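Local atomic coordinates of microcin B17-processing protein McbB (Escherichia coli str. K-12 substr. MG1655, PDB entry 6GRH), a protein that works with McbC and McbD in the synthetase that installs azole heterocycles in the precursor McbA, a step needed to make active microcin B17. Residues I141-E146 against D151-I156; Q170-K175 against E198-R203; R239-H244 against A272-C277. All blocks are in the same frame, centred on the assembly; numbering follows the deposited sequence.

Contact 1. Residues I141-E146 against D151-I156; sequences IWLHLE and DIVKRI
L143 meets the helical segment D151-I156 through a single fork of methyl groups, a compact example of how alternate residues of a strand pack under a helix. From its CB, which points toward the helix, the chain runs to CG, placed anti to the backbone N (chi1 174°), and splits there. CD2 is the working branch: it lies 4.0 Å from V153 CG2 and equally 4.0 Å from I156 CG1, lodged between residues a little under one helical turn apart. CD1 goes the other way and reaches the branch methyl I152 CG2 at 4.3 Å. Two residues further on, L145 packs on the same methyl, so I152 CG2 is shared by the two leucines. L145 and I152 reach toward each other tip to tip, with L145 CD1 3.9 Å from I152 CG2 and L145 CD2 4.1 Å from it. At the start of the strand segment I141 adds only a looser touch on I156. The interface is thus wholly aliphatic and held by shape. The short axes of strand and helix run nearly antiparallel, at 164°, and pass 10.5 Å apart. These elements form the first half of a beta-alpha-beta unit in which helix 150-160 links strand 139-144 to strand 167-174. I156 also rests on F168 of the latter strand, while W142 and H144 point to the other side of the sheet, against I246 of helix 236-254.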
loop_
_atom_site.group_PDB
_atom_site.type_symbol
_atom_site.label_atom_id
_atom_site.label_comp_id
_atom_site.label_asym_id
_atom_site.label_seq_id
_atom_site.Cartn_x
_atom_site.Cartn_y
_atom_site.Cartn_z
ATOM N N ILE B 141 1.878 16.975 -25.039
ATOM C CA ILE B 141 1.459 18.246 -24.488
ATOM C C ILE B 141 1.719 18.251 -22.983
ATOM O O ILE B 141 1.089 17.476 -22.233
ATOM C CB ILE B 141 -0.039 18.522 -24.777
ATOM C CG1 ILE B 141 -0.304 18.476 -26.283
ATOM C CG2 ILE B 141 -0.465 19.836 -24.144
ATOM C CD1 ILE B 141 -1.757 18.648 -26.680
ATOM N N TRP B 142 2.627 19.124 -22.546
ATOM C CA TRP B 142 2.881 19.342 -21.140
ATOM C C TRP B 142 2.085 20.553 -20.674
ATOM O O TRP B 142 2.327 21.658 -21.128
ATOM C CB TRP B 142 4.379 19.566 -20.867
ATOM C CG TRP B 142 4.696 19.460 -19.395
ATOM C CD1 TRP B 142 4.171 20.246 -18.384
ATOM C CD2 TRP B 142 5.547 18.515 -18.757
ATOM N NE1 TRP B 142 4.674 19.855 -17.176
ATOM C CE2 TRP B 142 5.492 18.780 -17.363
ATOM C CE3 TRP B 142 6.357 17.473 -19.219
ATOM C CZ2 TRP B 142 6.214 18.038 -16.423
ATOM C CZ3 TRP B 142 7.072 16.726 -18.294
ATOM C CH2 TRP B 142 6.989 17.014 -16.903
ATOM N N LEU B 143 1.120 20.341 -19.766
ATOM C CA LEU B 143 0.344 21.435 -19.196
ATOM C C LEU B 143 0.819 21.712 -17.779
ATOM O O LEU B 143 0.675 20.857 -16.922
ATOM C CB LEU B 143 -1.128 21.081 -19.205
ATOM C CG LEU B 143 -2.127 22.013 -18.525
ATOM C CD1 LEU B 143 -2.116 23.420 -19.114
ATOM C CD2 LEU B 143 -3.521 21.385 -18.633
ATOM N N HIS B 144 1.371 22.899 -17.537
ATOM C CA HIS B 144 1.912 23.248 -16.235
ATOM C C HIS B 144 1.105 24.417 -15.689
ATOM O O HIS B 144 1.056 25.473 -16.312
ATOM C CB HIS B 144 3.394 23.599 -16.326
ATOM C CG HIS B 144 3.967 24.112 -15.048
ATOM N ND1 HIS B 144 4.190 23.297 -13.965
ATOM C CD2 HIS B 144 4.287 25.362 -14.655
ATOM C CE1 HIS B 144 4.664 24.025 -12.968
ATOM N NE2 HIS B 144 4.768 25.275 -13.371
ATOM N N LEU B 145 0.513 24.228 -14.502
ATOM C CA LEU B 145 -0.304 25.247 -13.844
ATOM C C LEU B 145 0.190 25.598 -12.437
ATOM O O LEU B 145 0.276 24.711 -11.575
ATOM C CB LEU B 145 -1.748 24.760 -13.745
ATOM C CG LEU B 145 -2.439 24.504 -15.084
ATOM C CD1 LEU B 145 -3.833 23.935 -14.876
ATOM C CD2 LEU B 145 -2.509 25.787 -15.896
ATOM N N GLU B 146 0.531 26.867 -12.215
ATOM C CA GLU B 146 0.683 27.417 -10.861
ATOM C C GLU B 146 -0.665 27.698 -10.215
ATOM O O GLU B 146 -0.870 27.417 -9.031
ATOM C CB GLU B 146 1.533 28.697 -10.856
ATOM C CG GLU B 146 3.004 28.401 -10.929
ATOM C CD GLU B 146 3.939 29.548 -10.573
ATOM O OE1 GLU B 146 3.534 30.577 -9.982
ATOM O OE2 GLU B 146 5.127 29.356 -10.870
ATOM N N ASP B 151 -11.228 23.099 -14.799
ATOM C CA ASP B 151 -11.723 23.567 -16.101
ATOM C C ASP B 151 -10.634 23.787 -17.156
ATOM O O ASP B 151 -10.890 23.603 -18.335
ATOM C CB ASP B 151 -12.527 24.877 -15.965
ATOM C CG ASP B 151 -13.948 24.662 -15.467
ATOM O OD1 ASP B 151 -14.401 23.503 -15.323
ATOM O OD2 ASP B 151 -14.635 25.675 -15.232
ATOM N N ILE B 152 -9.434 24.192 -16.734
ATOM C CA ILE B 152 -8.322 24.398 -17.674
ATOM C C ILE B 152 -7.900 23.060 -18.272
ATOM O O ILE B 152 -7.726 22.935 -19.468
ATOM C CB ILE B 152 -7.125 25.053 -16.993
ATOM C CG1 ILE B 152 -7.518 26.464 -16.509
ATOM C CG2 ILE B 152 -5.943 25.084 -17.942
ATOM C CD1 ILE B 152 -6.513 27.100 -15.577
ATOM N N VAL B 153 -7.768 22.043 -17.423
ATOM C CA VAL B 153 -7.424 20.709 -17.891
ATOM C C VAL B 153 -8.514 20.190 -18.815
ATOM O O VAL B 153 -8.218 19.605 -19.856
ATOM C CB VAL B 153 -7.175 19.725 -16.722
ATOM C CG1 VAL B 153 -6.813 18.336 -17.250
ATOM C CG2 VAL B 153 -6.065 20.240 -15.826
ATOM N N LYS B 154 -9.770 20.417 -18.449
ATOM C CA LYS B 154 -10.888 19.947 -19.246
ATOM C C LYS B 154 -10.920 20.590 -20.643
ATOM O O LYS B 154 -11.170 19.902 -21.626
ATOM C CB LYS B 154 -12.185 20.220 -18.488
ATOM C CG LYS B 154 -13.465 19.783 -19.156
ATOM C CD LYS B 154 -14.612 20.007 -18.161
ATOM C CE LYS B 154 -15.966 19.769 -18.783
ATOM N NZ LYS B 154 -16.278 18.312 -18.709
ATOM N N ARG B 155 -10.646 21.888 -20.709
ATOM C CA ARG B 155 -10.537 22.599 -21.991
ATOM C C ARG B 155 -9.441 21.998 -22.901
ATOM O O ARG B 155 -9.661 21.791 -24.096
ATOM C CB ARG B 155 -10.238 24.076 -21.738
ATOM C CG ARG B 155 -10.025 24.920 -22.995
ATOM C CD ARG B 155 -9.303 26.210 -22.662
ATOM N NE ARG B 155 -8.856 26.948 -23.852
ATOM C CZ ARG B 155 -7.926 27.905 -23.849
ATOM N NH1 ARG B 155 -7.313 28.265 -22.718
ATOM N NH2 ARG B 155 -7.591 28.511 -24.990
ATOM N N ILE B 156 -8.263 21.744 -22.333
ATOM C CA ILE B 156 -7.138 21.190 -23.094
ATOM C C ILE B 156 -7.453 19.766 -23.601
ATOM O O ILE B 156 -7.178 19.411 -24.774
ATOM C CB ILE B 156 -5.814 21.242 -22.269
ATOM C CG1 ILE B 156 -5.400 22.688 -21.949
ATOM C CG2 ILE B 156 -4.682 20.544 -23.004
ATOM C CD1 ILE B 156 -5.248 23.593 -23.167
#

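Contact 2. Residues Q170-K175 against E198-R203; sequences QSYYLK and ERWLSR. With SO4 (sulfate ion), chain G.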
loop_
_atom_site.group_PDB
_atom_site.type_symbol
_atom_site.label_atom_id
_atom_site.label_comp_id
_atom_site.label_asym_id
_atom_site.label_seq_id
_atom_site.Cartn_x
_atom_site.Cartn_y
_atom_site.Cartn_z
ATOM N N GLN B 170 0.520 16.565 -17.071
ATOM C CA GLN B 170 0.034 17.702 -16.321
ATOM C C GLN B 170 0.865 17.863 -15.089
ATOM O O GLN B 170 1.141 16.868 -14.398
ATOM C CB GLN B 170 -1.422 17.527 -15.886
ATOM C CG GLN B 170 -2.425 17.237 -16.983
ATOM C CD GLN B 170 -2.445 15.802 -17.494
ATOM O OE1 GLN B 170 -2.733 15.581 -18.665
ATOM N NE2 GLN B 170 -2.219 14.839 -16.633
ATOM N N SER B 171 1.205 19.105 -14.770
ATOM C CA SER B 171 1.936 19.403 -13.543
ATOM C C SER B 171 1.326 20.595 -12.812
ATOM O O SER B 171 0.771 21.495 -13.408
ATOM C CB SER B 171 3.439 19.580 -13.824
ATOM O OG SER B 171 3.697 20.706 -14.625
ATOM N N TYR B 172 1.372 20.542 -11.491
ATOM C CA TYR B 172 0.586 21.429 -10.629
ATOM C C TYR B 172 1.050 21.188 -9.179
ATOM O O TYR B 172 1.837 20.265 -8.916
ATOM C CB TYR B 172 -0.942 21.157 -10.798
ATOM C CG TYR B 172 -1.306 19.720 -10.589
ATOM C CD1 TYR B 172 -1.183 18.796 -11.613
ATOM C CD2 TYR B 172 -1.688 19.259 -9.335
ATOM C CE1 TYR B 172 -1.474 17.465 -11.421
ATOM C CE2 TYR B 172 -1.973 17.929 -9.125
ATOM C CZ TYR B 172 -1.868 17.040 -10.159
ATOM O OH TYR B 172 -2.117 15.725 -9.948
ATOM N N TYR B 173 0.563 22.020 -8.269
ATOM C CA TYR B 173 0.973 22.008 -6.891
ATOM C C TYR B 173 -0.200 21.624 -6.015
ATOM O O TYR B 173 -1.319 22.014 -6.262
ATOM C CB TYR B 173 1.554 23.357 -6.493
ATOM C CG TYR B 173 2.759 23.723 -7.332
ATOM C CD1 TYR B 173 4.048 23.385 -6.924
ATOM C CD2 TYR B 173 2.604 24.378 -8.566
ATOM C CE1 TYR B 173 5.161 23.711 -7.703
ATOM C CE2 TYR B 173 3.702 24.707 -9.356
ATOM C CZ TYR B 173 4.990 24.363 -8.920
ATOM O OH TYR B 173 6.071 24.677 -9.711
ATOM N N LEU B 174 0.072 20.823 -4.996
ATOM C CA LEU B 174 -0.950 20.391 -4.065
ATOM C C LEU B 174 -0.295 20.346 -2.713
ATOM O O LEU B 174 0.683 19.611 -2.540
ATOM C CB LEU B 174 -1.500 19.010 -4.426
ATOM C CG LEU B 174 -2.469 18.352 -3.424
ATOM C CD1 LEU B 174 -3.683 19.217 -3.205
ATOM C CD2 LEU B 174 -2.834 16.969 -3.939
ATOM N N LYS B 175 -0.812 21.176 -1.810
ATOM C CA LYS B 175 -0.306 21.344 -0.451
ATOM C C LYS B 175 1.178 21.720 -0.470
ATOM O O LYS B 175 1.510 22.791 -0.969
ATOM C CB LYS B 175 -0.645 20.095 0.378
ATOM C CG LYS B 175 -2.155 19.951 0.540
ATOM C CD LYS B 175 -2.496 18.873 1.557
ATOM C CE LYS B 175 -3.987 18.822 1.848
ATOM N NZ LYS B 175 -4.211 18.333 3.237
ATOM N N GLU B 198 -7.733 12.642 -8.107
ATOM C CA GLU B 198 -8.607 11.894 -7.190
ATOM C C GLU B 198 -7.835 10.916 -6.295
ATOM O O GLU B 198 -8.169 10.748 -5.122
ATOM C CB GLU B 198 -9.708 11.168 -7.969
ATOM C CG GLU B 198 -10.695 12.158 -8.604
ATOM C CD GLU B 198 -11.485 12.985 -7.592
ATOM O OE1 GLU B 198 -11.712 12.469 -6.471
ATOM O OE2 GLU B 198 -11.896 14.128 -7.937
ATOM N N ARG B 199 -6.823 10.266 -6.840
ATOM C CA ARG B 199 -5.924 9.438 -6.024
ATOM C C ARG B 199 -5.248 10.282 -4.921
ATOM O O ARG B 199 -5.240 9.857 -3.751
ATOM C CB ARG B 199 -4.891 8.724 -6.891
ATOM C CG ARG B 199 -3.972 7.755 -6.155
ATOM C CD ARG B 199 -4.684 6.474 -5.809
ATOM N NE ARG B 199 -3.828 5.536 -5.089
ATOM C CZ ARG B 199 -3.657 5.486 -3.761
ATOM N NH1 ARG B 199 -4.246 6.347 -2.918
ATOM N NH2 ARG B 199 -2.852 4.553 -3.268
ATOM N N TRP B 200 -4.736 11.463 -5.256
ATOM C CA TRP B 200 -4.048 12.302 -4.258
ATOM C C TRP B 200 -5.025 12.928 -3.255
ATOM O O TRP B 200 -4.727 12.985 -2.050
ATOM C CB TRP B 200 -3.191 13.405 -4.890
ATOM C CG TRP B 200 -2.285 12.973 -6.031
ATOM C CD1 TRP B 200 -2.043 13.678 -7.167
ATOM C CD2 TRP B 200 -1.529 11.757 -6.149
ATOM N NE1 TRP B 200 -1.199 12.989 -7.978
ATOM C CE2 TRP B 200 -0.854 11.813 -7.382
ATOM C CE3 TRP B 200 -1.347 10.629 -5.325
ATOM C CZ2 TRP B 200 -0.013 10.795 -7.829
ATOM C CZ3 TRP B 200 -0.514 9.602 -5.772
ATOM C CH2 TRP B 200 0.139 9.693 -7.016
ATOM N N LEU B 201 -6.191 13.381 -3.727
ATOM C CA LEU B 201 -7.194 13.942 -2.810
ATOM C C LEU B 201 -7.710 12.917 -1.776
ATOM O O LEU B 201 -7.893 13.275 -0.604
ATOM C CB LEU B 201 -8.341 14.617 -3.555
ATOM C CG LEU B 201 -7.914 15.862 -4.336
ATOM C CD1 LEU B 201 -9.083 16.382 -5.137
ATOM C CD2 LEU B 201 -7.359 16.972 -3.472
ATOM N N SER B 202 -7.904 11.675 -2.219
ATOM C CA SER B 202 -8.244 10.548 -1.354
ATOM C C SER B 202 -7.174 10.274 -0.301
ATOM O O SER B 202 -7.487 10.179 0.883
ATOM C CB SER B 202 -8.477 9.276 -2.190
ATOM O OG SER B 202 -7.256 8.631 -2.564
ATOM N N ARG B 203 -5.922 10.147 -0.737
ATOM C CA ARG B 203 -4.783 9.933 0.184
ATOM C C ARG B 203 -4.655 11.054 1.222
ATOM O O ARG B 203 -4.274 10.779 2.364
ATOM C CB ARG B 203 -3.459 9.748 -0.569
ATOM C CG ARG B 203 -2.199 9.770 0.315
ATOM C CD ARG B 203 -0.935 9.428 -0.468
ATOM N NE ARG B 203 -0.980 8.037 -0.939
ATOM C CZ ARG B 203 -0.316 7.551 -1.987
ATOM N NH1 ARG B 203 0.478 8.326 -2.727
ATOM N NH2 ARG B 203 -0.459 6.266 -2.314
HETATM S S SO4 G . -3.115 5.257 0.365
HETATM O O1 SO4 G . -2.177 5.982 1.253
HETATM O O2 SO4 G . -3.967 4.322 1.135
HETATM O O3 SO4 G . -4.003 6.253 -0.277
HETATM O O4 SO4 G . -2.320 4.498 -0.616
#
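The indole of W200 receives Y172 at its edge. The hydroxyl Y172 OH lies near the indole plane, 3.5 Å from W200 CD1, and the two side chains cross at about a right angle. One face of the same indole has R199 CB 4.3 Å above it, displaced toward the rim, and R179 makes a cation-pi contact with the ring. Y172 CG stands between the backbone N and the carbonyl carbon (chi1 54°), a rotamer that sends the phenol out from the strand to the indole; its hydroxyl is hydrogen-bonded to D181, which helps fix the ring. Beside this pair, L174 CD2 packs 3.7 Å from W200 CB, and L174 CD1 makes a looser contact with L201.

Along the helix, the edges of two guanidinium groups grip one sulfate, probably from the crystallisation liquor. R199 NH1 donates to O3 and R199 NH2 to O4, each at 2.7 Å and almost straight. R203 NE reaches O1 at 3.2 Å and R203 NH2 reaches O4 at 3.1 Å, so O4 takes a bond from each arginine and the anion probably offsets their mutual charge. R203 is further paired with E282.

Strand 167-174 and helix 193-204 run almost parallel here, 11° apart with short axes 11.3 Å from each other. W200 also touches S269 and S271 of strand 269-273, so the indole reaches over strand 177-180 to strand 269-273, and the first turn of the helix includes the zinc ligand C195.

Contact 3. Residues R239-H244 against A272-C277; sequences RGFSYH and ADLITC
F241 points its ring at the segment A272-C277 because its CG stands anti to the backbone N (chi1 -175°), which swings the phenyl off the helix. L274 answers with CG anti to its own carbonyl carbon (chi1 -68°); its CB does not face the helix, yet this rotation brings the end of the side chain to the ring. One phenyl is therefore met by three residues of a chain that leaves its strand and turns beside it. A272 CB lies at the ring edge, near its plane, 3.8 Å from F241 CE2. L274 CD2 comes in obliquely, 3.6 Å from F241 CD2. Near the other end of the ring, on the same side of its plane as L274 CD2, C277 CB sits 3.9 Å from F241 CE1, and C277 SG makes an oblique sulfur-aromatic contact, 4.8 Å from the ring centroid.

An Asx turn and Asx motif bend the chain: D273 OD2 accepts from I275 N (2.8 Å), nearly in line with its C-O bond, and from T276 N (3.1 Å), above the carboxylate plane. L274 O accepts from H244 and R248 of a second McbB copy, and H244 of this chain meets that copy's F241 ring. Apolar and sulfur contacts thus seat the helix's phenyl against the end of strand 269-273, the Asx bonds shape the turn, and the neighbouring subunit's donors satisfy L274 O, so fold and McbB-McbB interface are built together.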
loop_
_atom_site.group_PDB
_atom_site.type_symbol
_atom_site.label_atom_id
_atom_site.label_comp_id
_atom_site.label_asym_id
_atom_site.label_seq_id
_atom_site.Cartn_x
_atom_site.Cartn_y
_atom_site.Cartn_z
ATOM N N ARG B 239 10.166 27.213 -7.894
ATOM C CA ARG B 239 10.056 27.262 -9.362
ATOM C C ARG B 239 11.265 26.635 -10.066
ATOM O O ARG B 239 11.093 25.905 -11.040
ATOM C CB ARG B 239 9.825 28.689 -9.863
ATOM C CG ARG B 239 8.498 29.248 -9.462
ATOM C CD ARG B 239 8.269 30.647 -9.983
ATOM N NE ARG B 239 6.922 31.059 -9.603
ATOM C CZ ARG B 239 6.611 31.856 -8.580
ATOM N NH1 ARG B 239 7.550 32.444 -7.812
ATOM N NH2 ARG B 239 5.340 32.110 -8.335
ATOM N N GLY B 240 12.467 26.895 -9.545
ATOM C CA GLY B 240 13.720 26.335 -10.122
ATOM C C GLY B 240 13.799 24.826 -10.009
ATOM O O GLY B 240 14.130 24.130 -10.962
ATOM N N PHE B 241 13.444 24.326 -8.836
ATOM C CA PHE B 241 13.339 22.887 -8.568
ATOM C C PHE B 241 12.349 22.245 -9.523
ATOM O O PHE B 241 12.665 21.252 -10.177
ATOM C CB PHE B 241 12.897 22.717 -7.107
ATOM C CG PHE B 241 12.859 21.299 -6.610
ATOM C CD1 PHE B 241 14.022 20.652 -6.169
ATOM C CD2 PHE B 241 11.659 20.634 -6.507
ATOM C CE1 PHE B 241 13.978 19.352 -5.653
ATOM C CE2 PHE B 241 11.603 19.345 -5.989
ATOM C CZ PHE B 241 12.760 18.697 -5.568
ATOM N N SER B 242 11.164 22.846 -9.623
ATOM C CA SER B 242 10.110 22.386 -10.553
ATOM C C SER B 242 10.595 22.361 -12.004
ATOM O O SER B 242 10.382 21.400 -12.732
ATOM C CB SER B 242 8.889 23.307 -10.453
ATOM O OG SER B 242 8.312 23.269 -9.148
ATOM N N TYR B 243 11.269 23.437 -12.397
ATOM C CA TYR B 243 11.840 23.581 -13.745
ATOM C C TYR B 243 12.783 22.424 -14.078
ATOM O O TYR B 243 12.693 21.842 -15.157
ATOM C CB TYR B 243 12.581 24.911 -13.812
ATOM C CG TYR B 243 13.087 25.398 -15.141
ATOM C CD1 TYR B 243 12.212 25.915 -16.093
ATOM C CD2 TYR B 243 14.455 25.424 -15.418
ATOM C CE1 TYR B 243 12.688 26.430 -17.301
ATOM C CE2 TYR B 243 14.944 25.943 -16.631
ATOM C CZ TYR B 243 14.046 26.454 -17.561
ATOM O OH TYR B 243 14.506 26.943 -18.754
ATOM N N HIS B 244 13.665 22.085 -13.138
ATOM C CA HIS B 244 14.557 20.963 -13.335
ATOM C C HIS B 244 13.822 19.623 -13.457
ATOM O O HIS B 244 14.166 18.803 -14.324
ATOM C CB HIS B 244 15.585 20.920 -12.216
ATOM C CG HIS B 244 16.666 19.922 -12.437
ATOM N ND1 HIS B 244 17.544 19.991 -13.506
ATOM C CD2 HIS B 244 17.002 18.813 -11.734
ATOM C CE1 HIS B 244 18.361 18.952 -13.454
ATOM N NE2 HIS B 244 18.062 18.232 -12.382
ATOM N N ALA B 272 6.936 15.313 -5.837
ATOM C CA ALA B 272 8.076 15.811 -5.074
ATOM C C ALA B 272 7.576 16.608 -3.878
ATOM O O ALA B 272 6.752 17.500 -4.033
ATOM C CB ALA B 272 8.968 16.677 -5.948
ATOM N N ASP B 273 8.048 16.276 -2.685
ATOM C CA ASP B 273 7.787 17.094 -1.524
ATOM C C ASP B 273 8.723 18.301 -1.560
ATOM O O ASP B 273 9.937 18.137 -1.506
ATOM C CB ASP B 273 8.005 16.284 -0.247
ATOM C CG ASP B 273 7.604 17.043 1.001
ATOM O OD1 ASP B 273 6.753 16.536 1.765
ATOM O OD2 ASP B 273 8.126 18.152 1.235
ATOM N N LEU B 274 8.164 19.507 -1.659
ATOM C CA LEU B 274 8.971 20.724 -1.775
ATOM C C LEU B 274 9.760 21.101 -0.513
ATOM O O LEU B 274 10.711 21.894 -0.590
ATOM C CB LEU B 274 8.124 21.898 -2.248
ATOM C CG LEU B 274 7.617 21.780 -3.685
ATOM C CD1 LEU B 274 6.574 22.857 -3.966
ATOM C CD2 LEU B 274 8.753 21.828 -4.682
ATOM N N ILE B 275 9.392 20.518 0.629
ATOM C CA ILE B 275 10.106 20.745 1.884
ATOM C C ILE B 275 11.336 19.824 1.986
ATOM O O ILE B 275 12.455 20.294 2.158
ATOM C CB ILE B 275 9.183 20.548 3.114
ATOM C CG1 ILE B 275 7.870 21.341 2.967
ATOM C CG2 ILE B 275 9.897 20.965 4.417
ATOM C CD1 ILE B 275 8.063 22.829 2.712
ATOM N N THR B 276 11.114 18.515 1.898
ATOM C CA THR B 276 12.198 17.542 2.033
ATOM C C THR B 276 12.946 17.292 0.753
ATOM O O THR B 276 14.004 16.684 0.787
ATOM C CB THR B 276 11.691 16.159 2.524
ATOM O OG1 THR B 276 10.796 15.606 1.544
ATOM C CG2 THR B 276 11.048 16.281 3.866
ATOM N N CYS B 277 12.387 17.724 -0.375
ATOM C CA CYS B 277 12.890 17.430 -1.719
ATOM C C CYS B 277 12.932 15.956 -2.129
ATOM O O CYS B 277 13.606 15.622 -3.091
ATOM C CB CYS B 277 14.230 18.128 -2.005
ATOM S SG CYS B 277 14.242 19.865 -1.483
#

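How the contacts relate
From the N terminus the three contacts follow in series, neither nested nor crossing. Contact 1 closes a short loop, with four residues between its segments on strand 139-144 and helix 150-160; contact 2 has 22 residues between its segments, on strand 167-174 and helix 193-204; contact 3 has 27, and leads from helix 236-254 back to strand 269-273. All three reach one mixed sheet, the helices of contacts 1 and 2 on one face and that of contact 3 on the other. Strands 139-144 and 167-174 are neighbours, joined at L143 and S171, with H144 ND1 2.7 Å from S171 OG. Across to contact 3 run the salt bridge E146-R239 and the probable hydrogen bond between Y173 and S242.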